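Long-range contacts in Nitrate/nitrite binding protein NrtA (PDB 2G29), which binds nitrate as the substrate-binding protein of the NrtABCD ABC transporter, which takes up nitrate and probably nitrite: residues 33-38 with 88-93; 45-50 with 265-270; 128-133 with 225-230; 331-336 with 398-403. One frame throughout, in Å; residues are numbered along the deposited sequence.

Contact 1: 33-38 with 88-93; sequences TTAKLG and GIDGAH
Main-chain hydrogen bonds define this parallel pairing, in which Leu37 faces Gly91 and Gly38 faces Ala92. Gly38 N meets Gly91 O at 2.8 Å, in the carbonyl plane and on a lone pair, whereas His93 N approaches Gly38 O at 2.9 Å from 26° above the plane. Lys36 O takes two N-H groups, Asp90 N at 2.9 Å and, weakly, Gly91 N at 3.3 Å. The two strands are neighbours in a sheet of order 2-1-3-5-4, the topology of type II periplasmic binding proteins.

One side chain joins the polar network. Asp90 CG stands anti to its own carbonyl carbon, and OD2 uses its anti lone pair to accept Lys36 N at 2.8 Å along a fairly straight path (161° at the hydrogen); OD1 is hydrogen-bonded to Ser84 OG. An alanine here would remove both carboxylate oxygens and would probably loosen the start of the pairing, where Lys36 N would lose this acceptor.

Side-chain carbons pack on the glycine backbones: Ile89 CD1 lies 4.0 Å from Gly38 CA, where a CB on Gly38 would clash with it, and Leu37 CD2 rests 4.1 Å from Gly91 CA.

The buried carboxylate is thus gripped through both oxygens, and with Lys36 NZ 6.7 Å from Asp90 OD2 the nearby positive charge may help keep it ionised.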
loop_
_atom_site.group_PDB
_atom_site.type_symbol
_atom_site.label_atom_id
_atom_site.label_comp_id
_atom_site.label_asym_id
_atom_site.label_seq_id
_atom_site.Cartn_x
_atom_site.Cartn_y
_atom_site.Cartn_z
ATOM N N THR A 33 -5.315 -19.011 -19.289
ATOM C CA THR A 33 -4.219 -19.486 -18.474
ATOM C C THR A 33 -3.161 -18.430 -18.207
ATOM O O THR A 33 -2.138 -18.721 -17.592
ATOM C CB THR A 33 -3.521 -20.699 -19.126
ATOM O OG1 THR A 33 -3.026 -20.325 -20.414
ATOM C CG2 THR A 33 -4.509 -21.855 -19.278
ATOM N N THR A 34 -3.420 -17.214 -18.673
ATOM C CA THR A 34 -2.483 -16.113 -18.466
ATOM C C THR A 34 -3.217 -14.862 -17.993
ATOM O O THR A 34 -4.423 -14.740 -18.139
ATOM C CB THR A 34 -1.740 -15.742 -19.781
ATOM O OG1 THR A 34 -0.654 -14.842 -19.497
ATOM C CG2 THR A 34 -2.679 -15.082 -20.767
ATOM N N ALA A 35 -2.446 -13.951 -17.408
ATOM C CA ALA A 35 -2.951 -12.650 -16.947
ATOM C C ALA A 35 -1.669 -11.835 -16.833
ATOM O O ALA A 35 -0.598 -12.400 -16.641
ATOM C CB ALA A 35 -3.636 -12.769 -15.575
ATOM N N LYS A 36 -1.769 -10.521 -17.021
ATOM C CA LYS A 36 -0.602 -9.646 -16.893
ATOM C C LYS A 36 -0.833 -8.838 -15.622
ATOM O O LYS A 36 -1.743 -8.009 -15.572
ATOM C CB LYS A 36 -0.469 -8.707 -18.109
ATOM C CG LYS A 36 -0.111 -9.466 -19.416
ATOM C CD LYS A 36 0.745 -8.613 -20.345
ATOM C CE LYS A 36 -0.017 -7.599 -21.101
ATOM N NZ LYS A 36 0.938 -6.611 -21.707
ATOM N N LEU A 37 -0.018 -9.101 -14.593
ATOM C CA LEU A 37 -0.154 -8.435 -13.300
ATOM C C LEU A 37 1.018 -7.533 -13.006
ATOM O O LEU A 37 2.179 -7.976 -12.941
ATOM C CB LEU A 37 -0.289 -9.479 -12.206
ATOM C CG LEU A 37 -1.393 -10.515 -12.399
ATOM C CD1 LEU A 37 -1.351 -11.494 -11.232
ATOM C CD2 LEU A 37 -2.746 -9.811 -12.496
ATOM N N GLY A 38 0.728 -6.252 -12.823
ATOM C CA GLY A 38 1.834 -5.358 -12.522
ATOM C C GLY A 38 2.195 -5.299 -11.050
ATOM O O GLY A 38 1.367 -5.658 -10.179
ATOM N N GLY A 88 -1.222 -3.200 -22.223
ATOM C CA GLY A 88 -1.062 -2.874 -20.809
ATOM C C GLY A 88 -1.207 -4.076 -19.900
ATOM O O GLY A 88 -0.745 -5.178 -20.224
ATOM N N ILE A 89 -1.858 -3.884 -18.755
ATOM C CA ILE A 89 -1.988 -4.979 -17.782
ATOM C C ILE A 89 -3.451 -5.191 -17.378
ATOM O O ILE A 89 -4.301 -4.297 -17.565
ATOM C CB ILE A 89 -1.084 -4.729 -16.484
ATOM C CG1 ILE A 89 -1.511 -3.402 -15.802
ATOM C CG2 ILE A 89 0.398 -4.706 -16.865
ATOM C CD1 ILE A 89 -0.639 -3.070 -14.619
ATOM N N ASP A 90 -3.738 -6.369 -16.832
ATOM C CA ASP A 90 -5.072 -6.760 -16.381
ATOM C C ASP A 90 -5.347 -6.449 -14.915
ATOM O O ASP A 90 -6.514 -6.314 -14.510
ATOM C CB ASP A 90 -5.259 -8.279 -16.568
ATOM C CG ASP A 90 -5.022 -8.739 -18.014
ATOM O OD1 ASP A 90 -5.776 -8.315 -18.908
ATOM O OD2 ASP A 90 -4.069 -9.515 -18.241
ATOM N N GLY A 91 -4.279 -6.389 -14.119
ATOM C CA GLY A 91 -4.439 -6.116 -12.708
ATOM C C GLY A 91 -3.090 -5.763 -12.127
ATOM O O GLY A 91 -2.074 -5.754 -12.833
ATOM N N ALA A 92 -3.053 -5.509 -10.825
ATOM C CA ALA A 92 -1.800 -5.088 -10.204
ATOM C C ALA A 92 -1.810 -5.134 -8.697
ATOM O O ALA A 92 -2.873 -5.114 -8.077
ATOM C CB ALA A 92 -1.533 -3.613 -10.589
ATOM N N HIS A 93 -0.590 -5.183 -8.149
ATOM C CA HIS A 93 -0.319 -4.965 -6.729
ATOM C C HIS A 93 -0.476 -3.429 -6.819
ATOM O O HIS A 93 0.178 -2.774 -7.617
ATOM C CB HIS A 93 1.107 -5.476 -6.425
ATOM C CG HIS A 93 1.969 -4.566 -5.587
ATOM N ND1 HIS A 93 1.976 -4.554 -4.207
ATOM C CD2 HIS A 93 2.972 -3.744 -5.979
ATOM C CE1 HIS A 93 2.966 -3.770 -3.780
ATOM N NE2 HIS A 93 3.582 -3.280 -4.834
#

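Contact 2: 45-50 with 265-270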
loop_
_atom_site.group_PDB
_atom_site.type_symbol
_atom_site.label_atom_id
_atom_site.label_comp_id
_atom_site.label_asym_id
_atom_site.label_seq_id
_atom_site.Cartn_x
_atom_site.Cartn_y
_atom_site.Cartn_z
ATOM N N ALA A 45 4.683 -6.438 -2.486
ATOM C CA ALA A 45 4.323 -7.081 -3.750
ATOM C C ALA A 45 4.684 -8.570 -3.638
ATOM O O ALA A 45 4.375 -9.342 -4.530
ATOM C CB ALA A 45 5.117 -6.466 -4.899
ATOM N N ALA A 46 5.342 -8.949 -2.531
ATOM C CA ALA A 46 5.794 -10.347 -2.380
ATOM C C ALA A 46 4.779 -11.427 -2.727
ATOM O O ALA A 46 5.113 -12.370 -3.416
ATOM C CB ALA A 46 6.342 -10.609 -0.976
ATOM N N PRO A 47 3.540 -11.305 -2.264
ATOM C CA PRO A 47 2.568 -12.357 -2.598
ATOM C C PRO A 47 2.416 -12.593 -4.100
ATOM O O PRO A 47 2.281 -13.737 -4.537
ATOM C CB PRO A 47 1.275 -11.865 -1.939
ATOM C CG PRO A 47 1.480 -10.414 -1.717
ATOM C CD PRO A 47 2.956 -10.263 -1.404
ATOM N N LEU A 48 2.430 -11.536 -4.911
ATOM C CA LEU A 48 2.274 -11.722 -6.346
ATOM C C LEU A 48 3.505 -12.383 -6.987
ATOM O O LEU A 48 3.369 -13.193 -7.923
ATOM C CB LEU A 48 1.999 -10.397 -7.066
ATOM C CG LEU A 48 0.688 -9.692 -6.716
ATOM C CD1 LEU A 48 0.399 -8.684 -7.813
ATOM C CD2 LEU A 48 -0.471 -10.678 -6.600
ATOM N N ILE A 49 4.686 -12.055 -6.467
ATOM C CA ILE A 49 5.953 -12.591 -6.977
ATOM C C ILE A 49 6.119 -14.037 -6.531
ATOM O O ILE A 49 6.438 -14.903 -7.359
ATOM C CB ILE A 49 7.112 -11.694 -6.483
ATOM C CG1 ILE A 49 7.095 -10.364 -7.264
ATOM C CG2 ILE A 49 8.451 -12.390 -6.711
ATOM C CD1 ILE A 49 5.824 -9.580 -7.230
ATOM N N ILE A 50 5.878 -14.292 -5.252
ATOM C CA ILE A 50 5.983 -15.663 -4.696
ATOM C C ILE A 50 4.946 -16.570 -5.376
ATOM O O ILE A 50 5.197 -17.767 -5.602
ATOM C CB ILE A 50 5.790 -15.648 -3.157
ATOM C CG1 ILE A 50 7.090 -15.221 -2.477
ATOM C CG2 ILE A 50 5.416 -17.037 -2.613
ATOM C CD1 ILE A 50 8.269 -16.044 -2.831
ATOM N N GLU A 265 -2.698 -18.328 -1.129
ATOM C CA GLU A 265 -1.721 -19.309 -0.660
ATOM C C GLU A 265 -0.346 -18.654 -0.600
ATOM O O GLU A 265 0.403 -18.912 0.316
ATOM C CB GLU A 265 -1.676 -20.523 -1.580
ATOM C CG GLU A 265 -2.904 -21.427 -1.458
ATOM C CD GLU A 265 -2.502 -22.886 -1.461
ATOM O OE1 GLU A 265 -1.937 -23.339 -2.472
ATOM O OE2 GLU A 265 -2.740 -23.572 -0.446
ATOM N N ALA A 266 -0.033 -17.781 -1.558
ATOM C CA ALA A 266 1.272 -17.122 -1.513
ATOM C C ALA A 266 1.337 -16.215 -0.299
ATOM O O ALA A 266 2.403 -16.060 0.328
ATOM C CB ALA A 266 1.517 -16.328 -2.796
ATOM N N GLN A 267 0.218 -15.574 0.050
ATOM C CA GLN A 267 0.195 -14.727 1.242
ATOM C C GLN A 267 0.474 -15.531 2.517
ATOM O O GLN A 267 1.194 -15.085 3.393
ATOM C CB GLN A 267 -1.152 -14.021 1.388
ATOM C CG GLN A 267 -1.334 -12.851 0.431
ATOM C CD GLN A 267 -2.699 -12.218 0.587
ATOM O OE1 GLN A 267 -3.716 -12.892 0.436
ATOM N NE2 GLN A 267 -2.729 -10.913 0.890
ATOM N N GLN A 268 -0.133 -16.715 2.615
ATOM C CA GLN A 268 0.077 -17.574 3.775
ATOM C C GLN A 268 1.542 -17.992 3.851
ATOM O O GLN A 268 2.133 -18.043 4.939
ATOM C CB GLN A 268 -0.838 -18.787 3.652
ATOM C CG GLN A 268 -2.295 -18.432 3.917
ATOM C CD GLN A 268 -3.215 -19.592 3.669
ATOM O OE1 GLN A 268 -3.654 -19.826 2.548
ATOM N NE2 GLN A 268 -3.507 -20.332 4.718
ATOM N N TRP A 269 2.118 -18.277 2.696
ATOM C CA TRP A 269 3.527 -18.678 2.630
ATOM C C TRP A 269 4.434 -17.522 3.075
ATOM O O TRP A 269 5.328 -17.691 3.904
ATOM C CB TRP A 269 3.895 -19.065 1.214
ATOM C CG TRP A 269 5.268 -19.712 1.122
ATOM C CD1 TRP A 269 5.560 -21.036 1.296
ATOM C CD2 TRP A 269 6.514 -19.054 0.885
ATOM N NE1 TRP A 269 6.911 -21.245 1.180
ATOM C CE2 TRP A 269 7.524 -20.047 0.923
ATOM C CE3 TRP A 269 6.883 -17.717 0.643
ATOM C CZ2 TRP A 269 8.872 -19.749 0.730
ATOM C CZ3 TRP A 269 8.226 -17.422 0.452
ATOM C CH2 TRP A 269 9.208 -18.436 0.492
ATOM N N CYS A 270 4.218 -16.341 2.491
ATOM C CA CYS A 270 5.022 -15.178 2.849
ATOM C C CYS A 270 4.899 -14.746 4.308
ATOM O O CYS A 270 5.813 -14.161 4.874
ATOM C CB CYS A 270 4.632 -13.978 1.984
ATOM S SG CYS A 270 5.070 -14.058 0.276
#
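Ile50 and Trp269 cross at about a right angle, and their meeting fills one end of the interface between helix 46-53 and helix 253-271. Trp269 has CG anti to its backbone N (chi1 -170°), which carries the six-membered part of the indole over to the isoleucine. Both branches of Ile50 touch it: CD1 lies 3.6 Å from Trp269 CZ3, and CG2 lies 3.6 Å from Trp269 CE3. Ile50 CG1, the atom that carries CD1 and stands anti to the carbonyl carbon, meets Cys270 SG at 3.6 Å. That sulfur, set beside its own backbone N (chi1 -70°), is directed at helix 46-53 and also approaches Ala46 CB at 3.9 Å. An alanine in place of Ile50 would remove CG1, CG2 and CD1 and would probably leave the indole and the Cys270 sulfur less closely packed.

The segment axes pass 8.2 Å apart at 109°, a close approach made possible by a small residue, Ala266, at the crossing. This is a helix-helix crossing within one lobe of the two-domain clamp: helix 253-271 comes after the chain has built the other lobe's sheet and returned through strand 240-245.

Ala266 points at the partner helix, and its CB sits only 3.2 Å from Pro47 O. Beside it Pro47 CB lies 3.7 Å from Gln267 CG. The Gln267 chain runs on extended, so its amide passes the proline to hydrogen-bond with Ser328 OG and the carbonyls of Arg120 and Leu121.

Contact 3: 128-133 with 225-230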
loop_
_atom_site.group_PDB
_atom_site.type_symbol
_atom_site.label_atom_id
_atom_site.label_comp_id
_atom_site.label_asym_id
_atom_site.label_seq_id
_atom_site.Cartn_x
_atom_site.Cartn_y
_atom_site.Cartn_z
ATOM N N ILE A 128 8.000 6.749 7.047
ATOM C CA ILE A 128 8.132 8.185 6.823
ATOM C C ILE A 128 9.563 8.522 7.232
ATOM O O ILE A 128 9.971 8.261 8.385
ATOM C CB ILE A 128 7.107 8.990 7.661
ATOM C CG1 ILE A 128 5.706 8.680 7.124
ATOM C CG2 ILE A 128 7.424 10.486 7.599
ATOM C CD1 ILE A 128 4.562 9.362 7.873
ATOM N N GLN A 129 10.304 9.088 6.286
ATOM C CA GLN A 129 11.693 9.436 6.468
ATOM C C GLN A 129 11.916 10.927 6.389
ATOM O O GLN A 129 11.119 11.677 5.821
ATOM C CB GLN A 129 12.566 8.774 5.401
ATOM C CG GLN A 129 12.649 7.256 5.540
ATOM C CD GLN A 129 11.326 6.553 5.297
ATOM O OE1 GLN A 129 10.700 6.690 4.220
ATOM N NE2 GLN A 129 10.878 5.802 6.288
ATOM N N LEU A 130 13.028 11.348 6.962
ATOM C CA LEU A 130 13.446 12.764 6.938
ATOM C C LEU A 130 14.889 12.845 6.442
ATOM O O LEU A 130 15.679 11.925 6.661
ATOM C CB LEU A 130 13.405 13.354 8.345
ATOM C CG LEU A 130 11.993 13.713 8.756
ATOM C CD1 LEU A 130 11.894 13.797 10.297
ATOM C CD2 LEU A 130 11.568 15.028 8.098
ATOM N N GLY A 131 15.219 13.935 5.755
ATOM C CA GLY A 131 16.598 14.106 5.326
ATOM C C GLY A 131 17.514 14.342 6.532
ATOM O O GLY A 131 17.053 14.648 7.637
ATOM N N ASN A 132 18.817 14.188 6.320
ATOM C CA ASN A 132 19.781 14.372 7.395
ATOM C C ASN A 132 19.771 15.749 8.023
ATOM O O ASN A 132 20.248 15.926 9.163
ATOM C CB ASN A 132 21.189 14.067 6.911
ATOM C CG ASN A 132 21.377 12.628 6.589
ATOM O OD1 ASN A 132 20.769 11.771 7.217
ATOM N ND2 ASN A 132 22.233 12.340 5.610
ATOM N N ASN A 133 19.240 16.738 7.316
ATOM C CA ASN A 133 19.189 18.084 7.896
ATOM C C ASN A 133 18.273 18.150 9.114
ATOM O O ASN A 133 18.254 19.158 9.824
ATOM C CB ASN A 133 18.730 19.113 6.865
ATOM C CG ASN A 133 19.776 19.374 5.822
ATOM O OD1 ASN A 133 20.963 19.143 6.058
ATOM N ND2 ASN A 133 19.360 19.863 4.665
ATOM N N TYR A 225 17.001 9.536 7.877
ATOM C CA TYR A 225 16.619 8.688 9.009
ATOM C C TYR A 225 15.101 8.505 9.005
ATOM O O TYR A 225 14.384 9.193 8.289
ATOM C CB TYR A 225 17.111 9.254 10.353
ATOM C CG TYR A 225 16.385 10.468 10.890
ATOM C CD1 TYR A 225 15.404 10.329 11.873
ATOM C CD2 TYR A 225 16.736 11.759 10.474
ATOM C CE1 TYR A 225 14.800 11.440 12.441
ATOM C CE2 TYR A 225 16.142 12.879 11.032
ATOM C CZ TYR A 225 15.180 12.723 12.018
ATOM O OH TYR A 225 14.599 13.814 12.623
ATOM N N GLN A 226 14.628 7.535 9.769
ATOM C CA GLN A 226 13.214 7.226 9.799
ATOM C C GLN A 226 12.520 7.772 11.015
ATOM O O GLN A 226 12.979 7.559 12.132
ATOM C CB GLN A 226 13.014 5.700 9.708
ATOM C CG GLN A 226 11.527 5.275 9.652
ATOM C CD GLN A 226 11.296 3.917 8.990
ATOM O OE1 GLN A 226 10.151 3.458 8.860
ATOM N NE2 GLN A 226 12.355 3.293 8.553
ATOM N N ALA A 227 11.423 8.484 10.782
ATOM C CA ALA A 227 10.616 9.069 11.855
ATOM C C ALA A 227 9.697 8.011 12.465
ATOM O O ALA A 227 9.535 7.932 13.683
ATOM C CB ALA A 227 9.794 10.246 11.298
ATOM N N LEU A 228 9.116 7.161 11.614
ATOM C CA LEU A 228 8.207 6.122 12.081
ATOM C C LEU A 228 7.946 5.135 10.961
ATOM O O LEU A 228 8.228 5.425 9.783
ATOM C CB LEU A 228 6.852 6.743 12.487
ATOM C CG LEU A 228 6.148 7.479 11.329
ATOM C CD1 LEU A 228 5.156 6.552 10.638
ATOM C CD2 LEU A 228 5.411 8.709 11.887
ATOM N N THR A 229 7.449 3.962 11.361
ATOM C CA THR A 229 6.974 2.936 10.442
ATOM C C THR A 229 5.449 3.091 10.585
ATOM O O THR A 229 4.915 3.355 11.669
ATOM C CB THR A 229 7.535 1.545 10.786
ATOM O OG1 THR A 229 7.102 0.618 9.785
ATOM C CG2 THR A 229 7.077 1.083 12.181
ATOM N N THR A 230 4.725 2.918 9.487
ATOM C CA THR A 230 3.323 3.284 9.500
ATOM C C THR A 230 2.349 2.559 10.372
ATOM O O THR A 230 1.293 3.089 10.655
ATOM C CB THR A 230 2.823 3.475 8.038
ATOM O OG1 THR A 230 3.086 2.289 7.288
ATOM C CG2 THR A 230 3.563 4.624 7.374
#
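Four backbone hydrogen bonds hold the packed part of this antiparallel pair. Leu130 and Tyr225 exchange two of them, Leu130 N to Tyr225 O at 2.9 Å and Tyr225 N to Leu130 O at 3.0 Å, both nearly along the C=O axis. Further on, Ala227 and Leu228 both face Ile128 in a classic beta bulge: Ala227 N donates to Ile128 O (2.8 Å), and Ile128 N to Leu228 O (3.0 Å, 171° at the hydrogen).

On one face, Leu130 lies alongside Tyr225 and sets CB over the ring, 4.3 Å from its centroid, in a CH-pi contact. Tyr225 CG takes the crowded position between backbone N and carbonyl carbon, and the ring's OH is hydrogen-bonded to Tyr134 O and Val139 N. Ile128 and Leu228 also run side by side, CD1 to CD1 4.0 Å. On the other face Gln129 NE2 lies 3.5 Å from Gln226 CG, the two chains side by side.

Toward solvent the pairing lapses: Gly131 and Asn132 are partly exposed, and Asn133 is exposed and makes no contact with 225-230.

Helix 166-177 covers Ile128, Ala227 and Leu228 through Trp174, helix 214-221 lies against both glutamines through Pro215, and strand 207-211 flanks 126-130 on the side away from strand 225-229.

Contact 4: 331-336 with 398-403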
loop_
_atom_site.group_PDB
_atom_site.type_symbol
_atom_site.label_atom_id
_atom_site.label_comp_id
_atom_site.label_asym_id
_atom_site.label_seq_id
_atom_site.Cartn_x
_atom_site.Cartn_y
_atom_site.Cartn_z
ATOM N N TYR A 331 -11.440 -5.361 3.911
ATOM C CA TYR A 331 -12.547 -4.727 4.616
ATOM C C TYR A 331 -13.078 -3.513 3.851
ATOM O O TYR A 331 -12.319 -2.602 3.453
ATOM C CB TYR A 331 -12.108 -4.262 6.016
ATOM C CG TYR A 331 -11.884 -5.363 7.032
ATOM C CD1 TYR A 331 -10.610 -5.835 7.288
ATOM C CD2 TYR A 331 -12.961 -5.922 7.739
ATOM C CE1 TYR A 331 -10.384 -6.834 8.233
ATOM C CE2 TYR A 331 -12.737 -6.922 8.677
ATOM C CZ TYR A 331 -11.458 -7.364 8.921
ATOM O OH TYR A 331 -11.217 -8.325 9.901
ATOM N N LYS A 332 -14.387 -3.494 3.654
ATOM C CA LYS A 332 -15.028 -2.342 3.007
ATOM C C LYS A 332 -14.869 -1.077 3.883
ATOM O O LYS A 332 -14.768 0.020 3.341
ATOM C CB LYS A 332 -16.514 -2.627 2.766
ATOM C CG LYS A 332 -16.795 -3.593 1.619
ATOM C CD LYS A 332 -18.271 -3.855 1.457
ATOM C CE LYS A 332 -18.537 -4.589 0.179
ATOM N NZ LYS A 332 -20.024 -4.777 -0.030
ATOM N N SER A 333 -14.837 -1.218 5.215
ATOM C CA SER A 333 -14.695 -0.046 6.077
ATOM C C SER A 333 -13.354 0.627 5.823
ATOM O O SER A 333 -13.236 1.866 5.911
ATOM C CB SER A 333 -14.829 -0.436 7.561
ATOM O OG SER A 333 -13.846 -1.395 7.910
ATOM N N HIS A 334 -12.334 -0.165 5.472
ATOM C CA HIS A 334 -11.012 0.394 5.160
ATOM C C HIS A 334 -11.059 1.173 3.841
ATOM O O HIS A 334 -10.558 2.280 3.758
ATOM C CB HIS A 334 -9.977 -0.710 5.064
ATOM C CG HIS A 334 -9.604 -1.338 6.383
ATOM N ND1 HIS A 334 -9.959 -0.831 7.613
ATOM C CD2 HIS A 334 -8.859 -2.436 6.617
ATOM C CE1 HIS A 334 -9.437 -1.605 8.561
ATOM N NE2 HIS A 334 -8.767 -2.577 7.982
ATOM N N ASP A 335 -11.671 0.601 2.819
ATOM C CA ASP A 335 -11.812 1.336 1.557
ATOM C C ASP A 335 -12.568 2.656 1.820
ATOM O O ASP A 335 -12.196 3.711 1.252
ATOM C CB ASP A 335 -12.595 0.479 0.533
ATOM C CG ASP A 335 -11.806 -0.717 0.012
ATOM O OD1 ASP A 335 -10.697 -0.974 0.513
ATOM O OD2 ASP A 335 -12.334 -1.397 -0.899
ATOM N N GLN A 336 -13.602 2.607 2.667
ATOM C CA GLN A 336 -14.391 3.801 2.993
ATOM C C GLN A 336 -13.495 4.855 3.663
ATOM O O GLN A 336 -13.609 6.039 3.374
ATOM C CB GLN A 336 -15.573 3.432 3.892
ATOM C CG GLN A 336 -16.682 2.626 3.181
ATOM C CD GLN A 336 -17.585 1.831 4.114
ATOM O OE1 GLN A 336 -17.569 2.002 5.332
ATOM N NE2 GLN A 336 -18.398 0.955 3.532
ATOM N N PHE A 398 -12.153 6.776 13.643
ATOM C CA PHE A 398 -13.012 6.696 12.451
ATOM C C PHE A 398 -14.053 5.624 12.694
ATOM O O PHE A 398 -13.713 4.428 12.818
ATOM C CB PHE A 398 -12.194 6.293 11.203
ATOM C CG PHE A 398 -13.027 6.075 9.945
ATOM C CD1 PHE A 398 -13.612 7.167 9.263
ATOM C CD2 PHE A 398 -13.221 4.770 9.431
ATOM C CE1 PHE A 398 -14.357 6.961 8.096
ATOM C CE2 PHE A 398 -13.969 4.568 8.261
ATOM C CZ PHE A 398 -14.540 5.656 7.601
ATOM N N ASP A 399 -15.309 6.053 12.767
ATOM C CA ASP A 399 -16.426 5.138 12.958
ATOM C C ASP A 399 -17.015 5.034 11.575
ATOM O O ASP A 399 -17.543 6.002 11.042
ATOM C CB ASP A 399 -17.442 5.750 13.921
ATOM C CG ASP A 399 -18.655 4.879 14.127
ATOM O OD1 ASP A 399 -18.867 3.888 13.400
ATOM O OD2 ASP A 399 -19.435 5.232 15.077
ATOM N N PRO A 400 -16.908 3.852 10.947
ATOM C CA PRO A 400 -17.456 3.701 9.589
ATOM C C PRO A 400 -18.943 4.077 9.448
ATOM O O PRO A 400 -19.401 4.431 8.343
ATOM C CB PRO A 400 -17.190 2.220 9.269
ATOM C CG PRO A 400 -15.981 1.877 10.134
ATOM C CD PRO A 400 -16.223 2.627 11.411
ATOM N N GLU A 401 -19.695 4.007 10.546
ATOM C CA GLU A 401 -21.114 4.385 10.500
ATOM C C GLU A 401 -21.323 5.909 10.424
ATOM O O GLU A 401 -22.455 6.349 10.203
ATOM C CB GLU A 401 -21.877 3.809 11.712
ATOM C CG GLU A 401 -21.956 2.276 11.743
ATOM C CD GLU A 401 -22.745 1.732 12.940
ATOM O OE1 GLU A 401 -23.017 2.490 13.903
ATOM O OE2 GLU A 401 -23.083 0.526 12.928
ATOM N N ASN A 402 -20.274 6.709 10.613
ATOM C CA ASN A 402 -20.419 8.164 10.518
ATOM C C ASN A 402 -19.112 8.819 10.065
ATOM O O ASN A 402 -18.368 9.411 10.856
ATOM C CB ASN A 402 -20.858 8.794 11.854
ATOM C CG ASN A 402 -21.408 10.221 11.692
ATOM O OD1 ASN A 402 -22.201 10.706 12.531
ATOM N ND2 ASN A 402 -20.979 10.907 10.649
ATOM N N PRO A 403 -18.799 8.728 8.758
ATOM C CA PRO A 403 -17.562 9.357 8.277
ATOM C C PRO A 403 -17.532 10.869 8.416
ATOM O O PRO A 403 -16.484 11.463 8.565
ATOM C CB PRO A 403 -17.513 8.966 6.810
ATOM C CG PRO A 403 -18.186 7.651 6.777
ATOM C CD PRO A 403 -19.367 7.850 7.717
HETATM O O HOH W 1 -17.781 4.723 6.050
#
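Phe398 holds CG anti to its backbone N (chi1 175°) and Gln336 runs extended beyond CG, settings that carry the ring and the amide to the meeting of a beta turn with the first turns of helix 332-344. Ser333 turns OG into the crowded position between backbone N and carbonyl carbon (chi1 59°), where it is hydrogen-bonded to Arg387 N, leaving CB as the atom that meets Pro400. The turn is type I, Asp399 to Asn402, closed by Asn402 N to Asp399 O at 2.9 Å. It is reinforced by an Asx turn: Asp399 OD1 accepts Glu401 N at 3.0 Å, met from 51° above the carboxylate plane. Asn402 then occupies the N-cap position of helix 403-408, so the segment links strand 397-398 to that helix.

Pro400 is the projecting corner, its CG touching Ser333 CB at 3.6 Å. The Phe398 ring rim packs on the helix backbone, CE2 3.7 Å from Ser333 O and CZ 4.2 Å from Gln336 C. One face of this ring carries Pro400 N, 4.0 Å above its plane and toward the rim, and the ring also makes edge-to-face stacks with Trp337 and Tyr406.

Gln336 crosses Pro400 at about a right angle, and the polar link between them is indirect. A single water donates to both sides, at 2.8 Å from Gln336 OE1 and likewise 2.8 Å from Pro400 O.

In the fold
Contacts 1 and 2 belong to the lobe built on the sheet of strand 36-39, their centres about 16 Å apart. They touch where His93 packs on Ala45 and Leu48, and their segments alternate along the chain, strand 36-39 leading into helix 46-53. Contact 3 lies in the second sheet, about 33 Å from contact 1 between centres and across the chain's centre; it is nested in the loop closed by contact 2. The chain thus runs from the first lobe into the second and back, consistent with the two-domain clamp. Nitrate-binding residues follow this division, Trp73 and Lys240 near contact 1, Gln126 and Gly211 near contact 3. Contact 4 comes last, about 27 to 29 Å from the others between centres, away from those residues.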